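Local coordinates for Non-heme chloroperoxidase CPO-A1 (Streptomyces aureofaciens, PDB 1A8Q), which acts as a cofactor-free haloperoxidase that can brominate substrates and may be the chlorinating enzyme of 7-chlorotetracycline biosynthesis, at residues A[4-9]-A[72-77]; A[52-57]-A[97-102]; A[68-73]-A[104-109]. One frame throughout, in Å; residues are numbered along the deposited sequence.

Contact 1: A[4-9]-A[72-77]; sequences TTRDGV and FADDLN
The guanidinium of Arg6 is sandwiched. CB of Asp74 lies over the centre of one face, 3.4 Å from Arg6 CZ. OD2 of Asp7 lies above the opposite face, offset toward its rim; this is attraction of charges only, since no N-H points at that oxygen. At the edge sits the carboxylate of Asp75. The contact joins the beta turn between strands 2-4 and 10-16 of the alpha/beta hydrolase sheet to helix 69-82.

Arg6 grips Asp75 end-on, with two nitrogens on one oxygen. NH1 of Arg6 reaches OD1 of Asp75 at 2.8 Å, on its anti lone pair. NH2 of Arg6 meets the same OD1 at 3.0 Å, from above the carboxylate plane. Both bonds are bent, and the two flat groups are turned 53° apart. From CG to NE the Arg6 chain is extended, which carries its end across to the helix. NH1 also has a salt bridge to Asp78, one turn beyond Asp74. Asp74 offers Arg6 its CB, while its oxygens bond His107 and Arg106.

Thr5 OG1 accepts from the backbone N of Asp7, an ST turn, and also from that of Val9. The methyl CG2 of Thr5 touches Asp75 OD1. One water completes the network: it accepts from Thr5 OG1 at 2.7 Å and donates to Asp7 OD2 and to Asp75 OD1.

Contact 2: A[52-57]-A[97-102]; sequences HDRRGH and GGELAR
Glu99 of helix 96-107 meets His52 and Arg54, two side chains at and just past the end of strand 48-52. Along the helix, Gly97 and Gly98 come first. Their backbone carbonyls accept the ordinary helical bonds of Ala101 and Arg102. Glu99 follows and makes the whole contact. Its CG is anti to the backbone N (chi1 178°) and the chain stays extended, which carries the carboxylate out to His52 and Arg54.

Each oxygen has its own partner. OE2 of Glu99 accepts from NE2 of His52 at 2.9 Å. OE2 uses its syn lone pair, the bond is fairly straight at 158°, and the oxygen lies in the ring plane. OE1 of Glu99 takes a side-on grip from Arg54: NE of Arg54 lies 3.0 Å from it, nearly along the C-O axis, and NH2 of Arg54 lies 2.8 Å from it, above the carboxylate plane. OE1 lies in the guanidinium plane, while the guanidinium and carboxylate stand almost perpendicular, 84° apart. Three bonds thus hold a buried carboxylate, and the nearby arginine would probably keep it ionised.

Further on, Arg102 turns to Asp70 and Asp207. The contact lies near the catalytic triad: the side chain of Arg54 is about 8 Å from that of Ser94. Ile25 of strand 21-25 touches His52, Arg54 and Glu99. From helix 69-82, Phe72 and Leu76 pack on Glu99, and Phe72 makes a cation-pi contact with Arg54.

Contact 3: A[68-73]-A[104-109]; sequences DFDTFA and VGRHGT
Two helices of the alpha/beta hydrolase fold meet here: the start of helix 69-82 and the end of helix 96-107. Arg106 reaches over and lies against Asp70. Its guanidinium stacks on the carboxylate, with the two planes 26° apart. CB of Asp70 is over the centre of one guanidinium face, 3.9 Å from CZ of Arg106. The salt bridge is long, with OD1 of Asp70 3.6 Å from NH1 of Arg106. That oxygen lies well out of the guanidinium plane, so the attraction is of charges only.

Each group has a stronger partner outside the pair: Asp70 OD1 is bridged to Arg102, and NH2 of Arg106 to Asp74 on the next turn of helix 69-82. CD of Arg106 approaches Asp70 OD1 to 3.5 Å. The bend at chi3 (71°) then turns NE and the guanidinium over Asp70. CD also touches CB of Ala73, more loosely. Beside it, the His107 ring comes obliquely to Ala73 O, while NE2 of His107 is hydrogen-bonded to Asp74. CB of Arg106 rests over one face of the His107 ring.

Gly108 follows the end of helix 96-107 and leaves the helical angles with a positive phi of 79°. Asp68 is the N-cap of helix 69-82. Its OD1 accepts from the backbone N of Thr71 at 2.9 Å, and its OD2 accepts from Thr71 OG1, also at 2.9 Å.

Overall arrangement
The three contacts cluster round helix 69-82, with centres 9 to 11 Å apart. Contacts 1 and 3 use that helix directly and share Phe72 and Ala73. Contacts 2 and 3 both use helix 96-107. Contact 2 is the most central, about 7 Å from the centre of the chain; contact 1 is about 17 Å from it. Along the chain the segments of contact 2 alternate with those of contacts 1 and 3. Salt bridges link the N-terminal turn, helix 69-82, helix 96-107 and Arg55 of segment 52-57. Phe72 and Leu76 pack on the Glu99 group of contact 2, which lies near the catalytic triad.

Contact 1: A[4-9]-A[72-77]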
loop_
_atom_site.group_PDB
_atom_site.type_symbol
_atom_site.label_atom_id
_atom_site.label_comp_id
_atom_site.label_asym_id
_atom_site.label_seq_id
_atom_site.Cartn_x
_atom_site.Cartn_y
_atom_site.Cartn_z
ATOM N N THR A 4 8.422 2.875 19.043
ATOM C CA THR A 4 9.568 1.941 19.085
ATOM C C THR A 4 9.013 0.510 19.121
ATOM O O THR A 4 8.169 0.211 19.969
ATOM C CB THR A 4 10.447 2.234 20.295
ATOM O OG1 THR A 4 10.937 3.583 20.214
ATOM C CG2 THR A 4 11.641 1.290 20.352
ATOM N N THR A 5 9.475 -0.318 18.187
ATOM C CA THR A 5 8.904 -1.659 18.086
ATOM C C THR A 5 9.499 -2.547 19.172
ATOM O O THR A 5 10.481 -2.210 19.828
ATOM C CB THR A 5 9.118 -2.327 16.727
ATOM O OG1 THR A 5 10.523 -2.618 16.593
ATOM C CG2 THR A 5 8.679 -1.426 15.584
ATOM N N ARG A 6 8.978 -3.778 19.181
ATOM C CA ARG A 6 9.480 -4.803 20.094
ATOM C C ARG A 6 10.951 -5.114 19.882
ATOM O O ARG A 6 11.637 -5.626 20.789
ATOM C CB ARG A 6 8.661 -6.066 19.769
ATOM C CG ARG A 6 9.004 -6.580 18.365
ATOM C CD ARG A 6 7.857 -7.346 17.711
ATOM N NE ARG A 6 8.188 -7.655 16.314
ATOM C CZ ARG A 6 8.100 -6.763 15.331
ATOM N NH1 ARG A 6 7.619 -5.559 15.597
ATOM N NH2 ARG A 6 8.463 -7.065 14.101
ATOM N N ASP A 7 11.488 -4.866 18.709
ATOM C CA ASP A 7 12.875 -5.097 18.356
ATOM C C ASP A 7 13.761 -3.863 18.482
ATOM O O ASP A 7 14.928 -3.937 18.051
ATOM C CB ASP A 7 13.016 -5.474 16.876
ATOM C CG ASP A 7 12.277 -6.743 16.520
ATOM O OD1 ASP A 7 12.397 -7.712 17.294
ATOM O OD2 ASP A 7 11.611 -6.727 15.461
ATOM N N GLY A 8 13.214 -2.737 18.904
ATOM C CA GLY A 8 14.023 -1.535 19.067
ATOM C C GLY A 8 14.079 -0.709 17.792
ATOM O O GLY A 8 14.847 0.266 17.738
ATOM N N VAL A 9 13.239 -1.019 16.819
ATOM C CA VAL A 9 13.241 -0.269 15.558
ATOM C C VAL A 9 12.401 0.985 15.746
ATOM O O VAL A 9 11.390 0.887 16.442
ATOM C CB VAL A 9 12.705 -1.144 14.422
ATOM C CG1 VAL A 9 12.446 -0.382 13.138
ATOM C CG2 VAL A 9 13.783 -2.207 14.125
ATOM N N PHE A 72 6.624 -6.806 8.820
ATOM C CA PHE A 72 5.818 -5.573 8.588
ATOM C C PHE A 72 4.510 -5.604 9.380
ATOM O O PHE A 72 4.118 -4.598 9.969
ATOM C CB PHE A 72 5.452 -5.424 7.108
ATOM C CG PHE A 72 6.652 -5.323 6.183
ATOM C CD1 PHE A 72 7.841 -4.762 6.615
ATOM C CD2 PHE A 72 6.543 -5.812 4.883
ATOM C CE1 PHE A 72 8.924 -4.709 5.725
ATOM C CE2 PHE A 72 7.608 -5.733 4.003
ATOM C CZ PHE A 72 8.798 -5.155 4.444
ATOM N N ALA A 73 3.845 -6.776 9.378
ATOM C CA ALA A 73 2.583 -6.864 10.142
ATOM C C ALA A 73 2.787 -6.720 11.626
ATOM O O ALA A 73 1.964 -6.160 12.359
ATOM C CB ALA A 73 1.952 -8.245 9.835
ATOM N N ASP A 74 3.880 -7.222 12.215
ATOM C CA ASP A 74 4.135 -7.137 13.627
ATOM C C ASP A 74 4.507 -5.690 13.990
ATOM O O ASP A 74 4.232 -5.238 15.095
ATOM C CB ASP A 74 5.200 -8.104 14.150
ATOM C CG ASP A 74 4.768 -9.561 14.049
ATOM O OD1 ASP A 74 3.614 -9.861 13.772
ATOM O OD2 ASP A 74 5.664 -10.448 14.224
ATOM N N ASP A 75 5.240 -5.024 13.081
ATOM C CA ASP A 75 5.520 -3.600 13.316
ATOM C C ASP A 75 4.201 -2.825 13.334
ATOM O O ASP A 75 4.046 -1.996 14.239
ATOM C CB ASP A 75 6.429 -3.039 12.224
ATOM C CG ASP A 75 7.869 -3.542 12.308
ATOM O OD1 ASP A 75 8.296 -4.189 13.264
ATOM O OD2 ASP A 75 8.602 -3.216 11.336
ATOM N N LEU A 76 3.275 -3.127 12.445
ATOM C CA LEU A 76 1.954 -2.480 12.450
ATOM C C LEU A 76 1.232 -2.809 13.751
ATOM O O LEU A 76 0.678 -1.921 14.418
ATOM C CB LEU A 76 1.172 -2.901 11.198
ATOM C CG LEU A 76 -0.291 -2.417 11.134
ATOM C CD1 LEU A 76 -0.283 -0.892 11.023
ATOM C CD2 LEU A 76 -1.018 -3.030 9.949
ATOM N N ASN A 77 1.323 -4.074 14.204
ATOM C CA ASN A 77 0.713 -4.436 15.490
ATOM C C ASN A 77 1.271 -3.622 16.640
ATOM O O ASN A 77 0.543 -3.188 17.547
ATOM C CB ASN A 77 0.865 -5.940 15.765
ATOM C CG ASN A 77 0.285 -6.328 17.119
ATOM O OD1 ASN A 77 0.974 -6.770 18.040
ATOM N ND2 ASN A 77 -0.998 -6.126 17.254
HETATM O O HOH W 1 10.761 -4.382 14.584
#

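Contact 2: A[52-57]-A[97-102]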
loop_
_atom_site.group_PDB
_atom_site.type_symbol
_atom_site.label_atom_id
_atom_site.label_comp_id
_atom_site.label_asym_id
_atom_site.label_seq_id
_atom_site.Cartn_x
_atom_site.Cartn_y
_atom_site.Cartn_z
ATOM N N HIS A 52 2.178 5.631 8.887
ATOM C CA HIS A 52 3.522 5.312 9.338
ATOM C C HIS A 52 4.412 5.050 8.139
ATOM O O HIS A 52 3.948 4.825 7.024
ATOM C CB HIS A 52 3.585 4.057 10.239
ATOM C CG HIS A 52 3.008 2.832 9.594
ATOM N ND1 HIS A 52 1.723 2.781 9.127
ATOM C CD2 HIS A 52 3.569 1.609 9.328
ATOM C CE1 HIS A 52 1.461 1.591 8.626
ATOM N NE2 HIS A 52 2.563 0.848 8.738
ATOM N N ASP A 53 5.725 5.138 8.371
ATOM C CA ASP A 53 6.702 4.810 7.355
ATOM C C ASP A 53 7.238 3.388 7.675
ATOM O O ASP A 53 7.670 3.142 8.811
ATOM C CB ASP A 53 7.915 5.758 7.463
ATOM C CG ASP A 53 7.582 7.199 7.040
ATOM O OD1 ASP A 53 6.511 7.483 6.476
ATOM O OD2 ASP A 53 8.466 8.063 7.263
ATOM N N ARG A 54 7.147 2.523 6.685
ATOM C CA ARG A 54 7.601 1.116 6.880
ATOM C C ARG A 54 9.084 1.127 7.254
ATOM O O ARG A 54 9.821 2.030 6.870
ATOM C CB ARG A 54 7.368 0.379 5.568
ATOM C CG ARG A 54 7.754 -1.121 5.586
ATOM C CD ARG A 54 7.172 -1.856 4.356
ATOM N NE ARG A 54 5.701 -1.783 4.481
ATOM C CZ ARG A 54 4.925 -1.125 3.642
ATOM N NH1 ARG A 54 5.309 -0.489 2.540
ATOM N NH2 ARG A 54 3.597 -1.101 3.906
ATOM N N ARG A 55 9.523 0.136 8.018
ATOM C CA ARG A 55 10.957 0.040 8.377
ATOM C C ARG A 55 11.773 0.230 7.121
ATOM O O ARG A 55 11.488 -0.225 6.028
ATOM C CB ARG A 55 11.248 -1.327 9.023
ATOM C CG ARG A 55 10.986 -2.468 8.034
ATOM C CD ARG A 55 10.824 -3.780 8.793
ATOM N NE ARG A 55 12.010 -4.234 9.484
ATOM C CZ ARG A 55 12.210 -4.354 10.793
ATOM N NH1 ARG A 55 11.382 -4.075 11.769
ATOM N NH2 ARG A 55 13.406 -4.816 11.187
ATOM N N GLY A 56 12.911 1.012 7.264
ATOM C CA GLY A 56 13.719 1.224 6.063
ATOM C C GLY A 56 13.174 2.165 5.005
ATOM O O GLY A 56 13.722 2.243 3.912
ATOM N N HIS A 57 12.125 2.950 5.313
ATOM C CA HIS A 57 11.542 3.883 4.368
ATOM C C HIS A 57 11.343 5.212 5.141
ATOM O O HIS A 57 11.226 5.179 6.373
ATOM C CB HIS A 57 10.151 3.395 3.877
ATOM C CG HIS A 57 10.154 2.110 3.077
ATOM N ND1 HIS A 57 10.500 0.878 3.599
ATOM C CD2 HIS A 57 9.824 1.915 1.782
ATOM C CE1 HIS A 57 10.434 -0.036 2.654
ATOM N NE2 HIS A 57 10.047 0.568 1.530
ATOM N N GLY A 97 -1.001 -3.637 0.944
ATOM C CA GLY A 97 -2.125 -4.606 1.034
ATOM C C GLY A 97 -1.647 -5.951 1.571
ATOM O O GLY A 97 -2.423 -6.603 2.274
ATOM N N GLY A 98 -0.379 -6.344 1.357
ATOM C CA GLY A 98 0.130 -7.553 1.979
ATOM C C GLY A 98 0.359 -7.367 3.453
ATOM O O GLY A 98 0.245 -8.272 4.273
ATOM N N GLU A 99 0.847 -6.166 3.903
ATOM C CA GLU A 99 0.962 -5.871 5.326
ATOM C C GLU A 99 -0.398 -5.937 6.016
ATOM O O GLU A 99 -0.511 -6.473 7.131
ATOM C CB GLU A 99 1.611 -4.462 5.494
ATOM C CG GLU A 99 1.742 -4.014 6.956
ATOM C CD GLU A 99 2.526 -2.688 7.073
ATOM O OE1 GLU A 99 3.507 -2.545 6.324
ATOM O OE2 GLU A 99 2.113 -1.865 7.886
ATOM N N LEU A 100 -1.415 -5.412 5.366
ATOM C CA LEU A 100 -2.793 -5.412 5.909
ATOM C C LEU A 100 -3.296 -6.869 5.992
ATOM O O LEU A 100 -3.673 -7.266 7.080
ATOM C CB LEU A 100 -3.680 -4.601 4.978
ATOM C CG LEU A 100 -5.038 -4.149 5.565
ATOM C CD1 LEU A 100 -5.697 -3.123 4.617
ATOM C CD2 LEU A 100 -5.979 -5.330 5.679
ATOM N N ALA A 101 -3.124 -7.586 4.911
ATOM C CA ALA A 101 -3.597 -9.006 4.920
ATOM C C ALA A 101 -2.886 -9.834 5.950
ATOM O O ALA A 101 -3.484 -10.631 6.714
ATOM C CB ALA A 101 -3.407 -9.541 3.518
ATOM N N ARG A 102 -1.554 -9.728 6.053
ATOM C CA ARG A 102 -0.822 -10.544 7.014
ATOM C C ARG A 102 -1.076 -10.101 8.428
ATOM O O ARG A 102 -1.064 -10.913 9.340
ATOM C CB ARG A 102 0.681 -10.587 6.618
ATOM C CG ARG A 102 1.505 -11.431 7.583
ATOM C CD ARG A 102 1.128 -12.918 7.558
ATOM N NE ARG A 102 0.895 -13.387 6.219
ATOM C CZ ARG A 102 1.844 -13.845 5.400
ATOM N NH1 ARG A 102 3.099 -13.874 5.831
ATOM N NH2 ARG A 102 1.489 -14.255 4.183
#

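Contact 3: A[68-73]-A[104-109]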
loop_
_atom_site.group_PDB
_atom_site.type_symbol
_atom_site.label_atom_id
_atom_site.label_comp_id
_atom_site.label_asym_id
_atom_site.label_seq_id
_atom_site.Cartn_x
_atom_site.Cartn_y
_atom_site.Cartn_z
ATOM N N ASP A 68 10.032 -8.468 5.276
ATOM C CA ASP A 68 9.124 -9.584 4.977
ATOM C C ASP A 68 7.768 -9.225 5.593
ATOM O O ASP A 68 7.711 -8.464 6.567
ATOM C CB ASP A 68 9.644 -10.885 5.581
ATOM C CG ASP A 68 9.762 -10.849 7.080
ATOM O OD1 ASP A 68 8.781 -11.176 7.761
ATOM O OD2 ASP A 68 10.811 -10.478 7.640
ATOM N N PHE A 69 6.705 -9.841 5.080
ATOM C CA PHE A 69 5.376 -9.423 5.569
ATOM C C PHE A 69 5.087 -9.726 7.008
ATOM O O PHE A 69 4.245 -9.044 7.611
ATOM C CB PHE A 69 4.279 -9.974 4.623
ATOM C CG PHE A 69 4.302 -9.205 3.320
ATOM C CD1 PHE A 69 3.790 -7.934 3.305
ATOM C CD2 PHE A 69 4.832 -9.754 2.167
ATOM C CE1 PHE A 69 3.787 -7.212 2.115
ATOM C CE2 PHE A 69 4.804 -9.028 0.981
ATOM C CZ PHE A 69 4.313 -7.735 0.952
ATOM N N ASP A 70 5.606 -10.833 7.587
ATOM C CA ASP A 70 5.370 -11.085 9.004
ATOM C C ASP A 70 5.960 -9.955 9.867
ATOM O O ASP A 70 5.332 -9.470 10.792
ATOM C CB ASP A 70 6.071 -12.401 9.380
ATOM C CG ASP A 70 5.307 -13.615 8.881
ATOM O OD1 ASP A 70 4.120 -13.566 8.528
ATOM O OD2 ASP A 70 5.956 -14.699 8.880
ATOM N N THR A 71 7.177 -9.499 9.520
ATOM C CA THR A 71 7.761 -8.396 10.296
ATOM C C THR A 71 6.970 -7.108 10.065
ATOM O O THR A 71 6.733 -6.406 11.050
ATOM C CB THR A 71 9.215 -8.158 9.836
ATOM O OG1 THR A 71 9.960 -9.375 10.139
ATOM C CG2 THR A 71 9.859 -7.028 10.609
ATOM N N PHE A 72 6.624 -6.806 8.820
ATOM C CA PHE A 72 5.818 -5.573 8.588
ATOM C C PHE A 72 4.510 -5.604 9.380
ATOM O O PHE A 72 4.118 -4.598 9.969
ATOM C CB PHE A 72 5.452 -5.424 7.108
ATOM C CG PHE A 72 6.652 -5.323 6.183
ATOM C CD1 PHE A 72 7.841 -4.762 6.615
ATOM C CD2 PHE A 72 6.543 -5.812 4.883
ATOM C CE1 PHE A 72 8.924 -4.709 5.725
ATOM C CE2 PHE A 72 7.608 -5.733 4.003
ATOM C CZ PHE A 72 8.798 -5.155 4.444
ATOM N N ALA A 73 3.845 -6.776 9.378
ATOM C CA ALA A 73 2.583 -6.864 10.142
ATOM C C ALA A 73 2.787 -6.720 11.626
ATOM O O ALA A 73 1.964 -6.160 12.359
ATOM C CB ALA A 73 1.952 -8.245 9.835
ATOM N N VAL A 104 -4.070 -9.167 9.482
ATOM C CA VAL A 104 -5.322 -9.896 9.819
ATOM C C VAL A 104 -5.003 -11.369 10.104
ATOM O O VAL A 104 -5.481 -11.979 11.092
ATOM C CB VAL A 104 -6.340 -9.719 8.700
ATOM C CG1 VAL A 104 -7.539 -10.672 8.830
ATOM C CG2 VAL A 104 -6.870 -8.274 8.733
ATOM N N GLY A 105 -4.156 -11.948 9.279
ATOM C CA GLY A 105 -3.830 -13.380 9.414
ATOM C C GLY A 105 -3.147 -13.670 10.730
ATOM O O GLY A 105 -3.372 -14.731 11.331
ATOM N N ARG A 106 -2.252 -12.802 11.209
ATOM C CA ARG A 106 -1.455 -13.058 12.378
ATOM C C ARG A 106 -2.080 -12.574 13.666
ATOM O O ARG A 106 -1.841 -13.160 14.722
ATOM C CB ARG A 106 -0.050 -12.388 12.321
ATOM C CG ARG A 106 0.922 -13.092 11.408
ATOM C CD ARG A 106 2.246 -12.400 11.220
ATOM N NE ARG A 106 3.215 -12.342 12.277
ATOM C CZ ARG A 106 4.060 -13.321 12.624
ATOM N NH1 ARG A 106 3.984 -14.508 12.042
ATOM N NH2 ARG A 106 4.962 -13.157 13.577
ATOM N N HIS A 107 -2.710 -11.398 13.643
ATOM C CA HIS A 107 -3.215 -10.733 14.822
ATOM C C HIS A 107 -4.735 -10.668 14.923
ATOM O O HIS A 107 -5.249 -10.260 15.975
ATOM C CB HIS A 107 -2.657 -9.274 14.787
ATOM C CG HIS A 107 -1.145 -9.345 14.836
ATOM N ND1 HIS A 107 -0.519 -9.730 16.002
ATOM C CD2 HIS A 107 -0.171 -9.094 13.936
ATOM C CE1 HIS A 107 0.813 -9.725 15.825
ATOM N NE2 HIS A 107 1.022 -9.341 14.578
ATOM N N GLY A 108 -5.434 -11.009 13.854
ATOM C CA GLY A 108 -6.899 -10.998 13.856
ATOM C C GLY A 108 -7.503 -9.615 13.680
ATOM O O GLY A 108 -6.813 -8.621 13.413
ATOM N N THR A 109 -8.839 -9.537 13.802
ATOM C CA THR A 109 -9.558 -8.304 13.531
ATOM C C THR A 109 -10.176 -7.647 14.756
ATOM O O THR A 109 -10.999 -6.720 14.600
ATOM C CB THR A 109 -10.687 -8.552 12.510
ATOM O OG1 THR A 109 -11.547 -9.592 13.062
ATOM C CG2 THR A 109 -10.127 -9.001 11.177
#